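Local atomic coordinates of putative phosphomannomutase (Thermus thermophilus, PDB entry 1TUO), a protein that probably works as a magnesium-dependent phosphosugar mutase of the phosphohexose mutase family, shifting a phosphate between positions on a sugar. Residues K289-T294 against V308-V313; W427-A432 against R440-A445. One frame throughout, in Å; residues are numbered along the deposited sequence.

Interaction 1. Residues K289-T294 against V308-V313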
loop_
_atom_site.group_PDB
_atom_site.type_symbol
_atom_site.label_atom_id
_atom_site.label_comp_id
_atom_site.label_asym_id
_atom_site.label_seq_id
_atom_site.Cartn_x
_atom_site.Cartn_y
_atom_site.Cartn_z
ATOM N N LYS A 289 -3.602 -12.997 -2.067
ATOM C CA LYS A 289 -3.656 -11.997 -3.137
ATOM C C LYS A 289 -5.090 -11.618 -3.459
ATOM O O LYS A 289 -5.996 -12.440 -3.326
ATOM C CB LYS A 289 -2.998 -12.551 -4.409
ATOM C CG LYS A 289 -3.601 -13.881 -4.880
ATOM C CD LYS A 289 -3.208 -14.246 -6.319
ATOM C CE LYS A 289 -4.329 -13.907 -7.303
ATOM N NZ LYS A 289 -4.093 -14.440 -8.685
ATOM N N ASN A 290 -5.320 -10.376 -3.877
ATOM C CA ASN A 290 -6.683 -10.024 -4.236
ATOM C C ASN A 290 -6.957 -10.512 -5.658
ATOM O O ASN A 290 -6.051 -10.975 -6.359
ATOM C CB ASN A 290 -6.966 -8.513 -4.074
ATOM C CG ASN A 290 -6.363 -7.649 -5.177
ATOM O OD1 ASN A 290 -6.137 -8.095 -6.305
ATOM N ND2 ASN A 290 -6.142 -6.377 -4.853
ATOM N N PHE A 291 -8.215 -10.411 -6.066
ATOM C CA PHE A 291 -8.698 -10.879 -7.362
ATOM C C PHE A 291 -8.021 -10.346 -8.630
ATOM O O PHE A 291 -8.092 -10.986 -9.677
ATOM C CB PHE A 291 -10.206 -10.612 -7.423
ATOM C CG PHE A 291 -10.956 -11.486 -8.388
ATOM C CD1 PHE A 291 -10.714 -12.855 -8.447
ATOM C CD2 PHE A 291 -11.963 -10.947 -9.188
ATOM C CE1 PHE A 291 -11.465 -13.681 -9.286
ATOM C CE2 PHE A 291 -12.719 -11.761 -10.027
ATOM C CZ PHE A 291 -12.471 -13.130 -10.077
ATOM N N ALA A 292 -7.371 -9.190 -8.549
ATOM C CA ALA A 292 -6.738 -8.609 -9.731
ATOM C C ALA A 292 -5.238 -8.869 -9.836
ATOM O O ALA A 292 -4.570 -8.358 -10.741
ATOM C CB ALA A 292 -7.015 -7.106 -9.778
ATOM N N VAL A 293 -4.708 -9.664 -8.914
ATOM C CA VAL A 293 -3.292 -9.996 -8.915
ATOM C C VAL A 293 -2.973 -11.095 -9.933
ATOM O O VAL A 293 -3.768 -12.006 -10.152
ATOM C CB VAL A 293 -2.835 -10.453 -7.504
ATOM C CG1 VAL A 293 -1.425 -11.021 -7.561
ATOM C CG2 VAL A 293 -2.890 -9.273 -6.536
ATOM N N THR A 294 -1.799 -10.981 -10.542
ATOM C CA THR A 294 -1.304 -11.918 -11.549
ATOM C C THR A 294 -1.484 -13.380 -11.174
ATOM O O THR A 294 -1.301 -13.754 -10.014
ATOM C CB THR A 294 0.201 -11.703 -11.804
ATOM O OG1 THR A 294 0.681 -12.707 -12.708
ATOM C CG2 THR A 294 0.982 -11.806 -10.491
ATOM N N VAL A 308 -2.173 -20.660 -2.095
ATOM C CA VAL A 308 -2.485 -19.294 -2.497
ATOM C C VAL A 308 -3.964 -19.043 -2.277
ATOM O O VAL A 308 -4.812 -19.759 -2.808
ATOM C CB VAL A 308 -2.151 -19.044 -3.980
ATOM C CG1 VAL A 308 -2.519 -17.612 -4.361
ATOM C CG2 VAL A 308 -0.676 -19.284 -4.223
ATOM N N THR A 309 -4.263 -18.028 -1.471
ATOM C CA THR A 309 -5.636 -17.655 -1.171
ATOM C C THR A 309 -5.972 -16.403 -1.959
ATOM O O THR A 309 -5.202 -15.453 -1.951
ATOM C CB THR A 309 -5.807 -17.354 0.326
ATOM O OG1 THR A 309 -5.582 -18.555 1.078
ATOM C CG2 THR A 309 -7.210 -16.822 0.610
ATOM N N THR A 310 -7.114 -16.413 -2.641
ATOM C CA THR A 310 -7.547 -15.263 -3.427
ATOM C C THR A 310 -8.720 -14.594 -2.731
ATOM O O THR A 310 -9.688 -15.253 -2.349
ATOM C CB THR A 310 -7.973 -15.684 -4.847
ATOM O OG1 THR A 310 -6.861 -16.298 -5.508
ATOM C CG2 THR A 310 -8.431 -14.474 -5.657
ATOM N N THR A 311 -8.628 -13.280 -2.571
ATOM C CA THR A 311 -9.668 -12.514 -1.902
ATOM C C THR A 311 -10.194 -11.392 -2.788
ATOM O O THR A 311 -9.558 -11.009 -3.766
ATOM C CB THR A 311 -9.125 -11.854 -0.636
ATOM O OG1 THR A 311 -8.079 -10.940 -0.995
ATOM C CG2 THR A 311 -8.568 -12.903 0.317
ATOM N N PRO A 312 -11.383 -10.869 -2.464
ATOM C CA PRO A 312 -11.938 -9.775 -3.266
ATOM C C PRO A 312 -11.018 -8.585 -3.020
ATOM O O PRO A 312 -10.225 -8.603 -2.078
ATOM C CB PRO A 312 -13.314 -9.561 -2.645
ATOM C CG PRO A 312 -13.683 -10.941 -2.160
ATOM C CD PRO A 312 -12.389 -11.397 -1.524
ATOM N N VAL A 313 -11.109 -7.553 -3.850
ATOM C CA VAL A 313 -10.268 -6.381 -3.647
ATOM C C VAL A 313 -10.654 -5.691 -2.339
ATOM O O VAL A 313 -11.836 -5.536 -2.024
ATOM C CB VAL A 313 -10.394 -5.388 -4.822
ATOM C CG1 VAL A 313 -9.639 -4.099 -4.502
ATOM C CG2 VAL A 313 -9.838 -6.021 -6.088
#
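Lys289 has CG in the crowded position between its backbone N and carbonyl carbon (chi1 55°), and a bend at chi3 (-100°) carries the chain past Thr310 and back over its own segment. Its CG lies 3.9 Å from Val308 CG1, the side chains crossing obliquely, while CE passes Thr310 OG1. NZ donates to Val293 O at 2.9 Å and to Thr294 O, from above both carbonyl planes, and forms a salt bridge with Asp298, so three groups hold the buried ammonium. The backbones pair as parallel strands: Lys289 N gives a nearly straight bond to Thr309 O (2.9 Å), and Lys289 O receives Thr311 N at 2.9 Å. This is the edge of the domain III sheet, in a beta-alpha-beta unit whose crossover helix, 296-304, connects the two strands. At the end of the strand, Asn290, also in the crowded rotamer (chi1 76°), turns OD1 to Ala292 N at 2.8 Å, an Asx turn inside a type I turn. Its ND2, hydrogen-bonded to Glu333 OE1, lies alongside Val313 with CG2 3.9 Å away. Phe291 N makes a weak bond to Thr311 O, and the ring presents its CD1 edge to Thr310 CG2 at 4.0 Å.

Interaction 2. Residues W427-A432 against R440-A445; sequences WVLFRA and RIYVEA
Tyr442 is central to the side-chain contact on one face of the sheet. Its CG is anti to the carbonyl carbon (chi1 -48°), which lays the ring alongside Leu429, with CD1 3.7 Å from Leu429 CD2, and brings CE1 to within 3.4 Å of Arg431 CD. Arg431 crosses the ring obliquely; its guanidinium is turned 45° from the ring plane, and a bend of the chain at chi3 lets NE donate to Tyr442 OH at 3.3 Å, with the hydroxyl nearly in the guanidinium plane. The same OH sits 3.5 Å above one face of the Arg440 guanidinium, toward its rim. An alanine in place of Tyr442 would remove the ring and hydroxyl and would probably leave Leu429 less well packed and Arg431 NE without this acceptor. At the other end of this face Trp427 lies against Glu444, with CE3 3.4 Å from Glu444 CB. On the reverse face Val428 CG1 meets Val443 CG2 at 4.0 Å, and Ile441 packs beside Phe430. Holding these rows in register is an antiparallel ladder of six backbone hydrogen bonds, among them Leu429 N to Tyr442 O at 2.8 Å and almost straight (175°). Asp417 takes Arg431 NH1 in a salt bridge. The two strands form a hairpin inside the five-stranded C-terminal sheet, flanked by strands 419-423 and 382-386, while helix 448-459 packs on Ile441 and Val443.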
loop_
_atom_site.group_PDB
_atom_site.type_symbol
_atom_site.label_atom_id
_atom_site.label_comp_id
_atom_site.label_asym_id
_atom_site.label_seq_id
_atom_site.Cartn_x
_atom_site.Cartn_y
_atom_site.Cartn_z
ATOM N N TRP A 427 -6.322 -13.293 -19.145
ATOM C CA TRP A 427 -7.463 -13.022 -18.282
ATOM C C TRP A 427 -7.900 -11.568 -18.430
ATOM O O TRP A 427 -7.070 -10.660 -18.531
ATOM C CB TRP A 427 -7.110 -13.341 -16.810
ATOM C CG TRP A 427 -7.305 -12.199 -15.822
ATOM C CD1 TRP A 427 -8.414 -11.408 -15.679
ATOM C CD2 TRP A 427 -6.358 -11.728 -14.852
ATOM N NE1 TRP A 427 -8.214 -10.476 -14.693
ATOM C CE2 TRP A 427 -6.962 -10.649 -14.165
ATOM C CE3 TRP A 427 -5.058 -12.112 -14.494
ATOM C CZ2 TRP A 427 -6.311 -9.949 -13.147
ATOM C CZ3 TRP A 427 -4.412 -11.414 -13.479
ATOM C CH2 TRP A 427 -5.041 -10.345 -12.819
ATOM N N VAL A 428 -9.212 -11.359 -18.441
ATOM C CA VAL A 428 -9.785 -10.026 -18.557
ATOM C C VAL A 428 -10.805 -9.839 -17.443
ATOM O O VAL A 428 -11.784 -10.582 -17.358
ATOM C CB VAL A 428 -10.489 -9.832 -19.909
ATOM C CG1 VAL A 428 -11.048 -8.424 -20.000
ATOM C CG2 VAL A 428 -9.510 -10.097 -21.044
ATOM N N LEU A 429 -10.573 -8.841 -16.599
ATOM C CA LEU A 429 -11.453 -8.565 -15.472
ATOM C C LEU A 429 -12.173 -7.229 -15.581
ATOM O O LEU A 429 -11.541 -6.191 -15.785
ATOM C CB LEU A 429 -10.644 -8.588 -14.169
ATOM C CG LEU A 429 -11.340 -8.141 -12.878
ATOM C CD1 LEU A 429 -12.423 -9.145 -12.503
ATOM C CD2 LEU A 429 -10.315 -8.024 -11.757
ATOM N N PHE A 430 -13.495 -7.265 -15.444
ATOM C CA PHE A 430 -14.304 -6.053 -15.476
ATOM C C PHE A 430 -14.775 -5.789 -14.046
ATOM O O PHE A 430 -15.358 -6.668 -13.411
ATOM C CB PHE A 430 -15.541 -6.219 -16.372
ATOM C CG PHE A 430 -15.235 -6.658 -17.775
ATOM C CD1 PHE A 430 -15.007 -7.998 -18.066
ATOM C CD2 PHE A 430 -15.202 -5.732 -18.813
ATOM C CE1 PHE A 430 -14.753 -8.412 -19.371
ATOM C CE2 PHE A 430 -14.947 -6.136 -20.122
ATOM C CZ PHE A 430 -14.724 -7.475 -20.401
ATOM N N ARG A 431 -14.515 -4.587 -13.543
ATOM C CA ARG A 431 -14.929 -4.209 -12.195
ATOM C C ARG A 431 -15.593 -2.841 -12.198
ATOM O O ARG A 431 -14.961 -1.839 -12.534
ATOM C CB ARG A 431 -13.730 -4.190 -11.243
ATOM C CG ARG A 431 -13.347 -5.554 -10.702
ATOM C CD ARG A 431 -12.115 -5.476 -9.808
ATOM N NE ARG A 431 -12.256 -4.491 -8.737
ATOM C CZ ARG A 431 -13.184 -4.541 -7.787
ATOM N NH1 ARG A 431 -14.065 -5.530 -7.769
ATOM N NH2 ARG A 431 -13.229 -3.600 -6.851
ATOM N N ALA A 432 -16.867 -2.805 -11.820
ATOM C CA ALA A 432 -17.615 -1.554 -11.779
ATOM C C ALA A 432 -17.482 -0.885 -10.414
ATOM O O ALA A 432 -18.382 -0.976 -9.578
ATOM C CB ALA A 432 -19.084 -1.814 -12.093
ATOM N N ARG A 440 -13.652 -0.445 -14.606
ATOM C CA ARG A 440 -12.218 -0.671 -14.687
ATOM C C ARG A 440 -11.937 -2.032 -15.302
ATOM O O ARG A 440 -12.495 -3.047 -14.881
ATOM C CB ARG A 440 -11.592 -0.585 -13.295
ATOM C CG ARG A 440 -11.883 0.724 -12.584
ATOM C CD ARG A 440 -11.204 0.785 -11.223
ATOM N NE ARG A 440 -9.749 0.723 -11.333
ATOM C CZ ARG A 440 -8.916 0.852 -10.305
ATOM N NH1 ARG A 440 -9.392 1.054 -9.081
ATOM N NH2 ARG A 440 -7.607 0.781 -10.499
ATOM N N ILE A 441 -11.079 -2.044 -16.315
ATOM C CA ILE A 441 -10.726 -3.280 -16.989
ATOM C C ILE A 441 -9.266 -3.618 -16.713
ATOM O O ILE A 441 -8.364 -2.831 -17.011
ATOM C CB ILE A 441 -10.962 -3.166 -18.517
ATOM C CG1 ILE A 441 -12.430 -2.808 -18.783
ATOM C CG2 ILE A 441 -10.612 -4.474 -19.202
ATOM C CD1 ILE A 441 -12.800 -2.711 -20.261
ATOM N N TYR A 442 -9.048 -4.784 -16.116
ATOM C CA TYR A 442 -7.705 -5.258 -15.792
ATOM C C TYR A 442 -7.399 -6.394 -16.755
ATOM O O TYR A 442 -8.217 -7.295 -16.930
ATOM C CB TYR A 442 -7.639 -5.813 -14.363
ATOM C CG TYR A 442 -8.254 -4.941 -13.291
ATOM C CD1 TYR A 442 -9.632 -4.738 -13.238
ATOM C CD2 TYR A 442 -7.462 -4.350 -12.305
ATOM C CE1 TYR A 442 -10.209 -3.973 -12.231
ATOM C CE2 TYR A 442 -8.030 -3.583 -11.293
ATOM C CZ TYR A 442 -9.405 -3.400 -11.264
ATOM O OH TYR A 442 -9.977 -2.654 -10.261
ATOM N N VAL A 443 -6.228 -6.357 -17.382
ATOM C CA VAL A 443 -5.869 -7.408 -18.317
ATOM C C VAL A 443 -4.461 -7.934 -18.125
ATOM O O VAL A 443 -3.508 -7.165 -17.979
ATOM C CB VAL A 443 -5.992 -6.937 -19.799
ATOM C CG1 VAL A 443 -5.451 -8.006 -20.736
ATOM C CG2 VAL A 443 -7.454 -6.655 -20.142
ATOM N N GLU A 444 -4.353 -9.260 -18.100
ATOM C CA GLU A 444 -3.066 -9.923 -18.017
ATOM C C GLU A 444 -3.011 -10.891 -19.191
ATOM O O GLU A 444 -3.970 -11.626 -19.453
ATOM C CB GLU A 444 -2.897 -10.710 -16.713
ATOM C CG GLU A 444 -1.600 -11.511 -16.719
ATOM C CD GLU A 444 -1.242 -12.097 -15.373
ATOM O OE1 GLU A 444 -2.153 -12.596 -14.678
ATOM O OE2 GLU A 444 -0.041 -12.072 -15.025
ATOM N N ALA A 445 -1.891 -10.876 -19.908
ATOM C CA ALA A 445 -1.697 -11.759 -21.050
ATOM C C ALA A 445 -0.205 -12.029 -21.221
ATOM O O ALA A 445 0.619 -11.473 -20.493
ATOM C CB ALA A 445 -2.280 -11.127 -22.315
#

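In the fold
Interaction 1 comes first along the chain, at the edge of the mixed four-stranded sheet of domain III; interaction 2 follows in the middle of the antiparallel sheet of the C-terminal domain. Their centres are about 13 Å apart, on the same side of the chain's centre, and the two meet directly across the domain boundary. Thr294 OG1 and Glu444 OE2, 2.5 Å apart, probably share a hydrogen bond, and Phe291 CE2 packs on Leu429 CD1 at 3.6 Å. Lys420 of strand 419-423 adds a bond to Phe291 O and cation-pi contacts with both Phe291 and Trp427. The turn after strand 286-290 thus docks on the hairpin, joining two domains that belong to different sequence families.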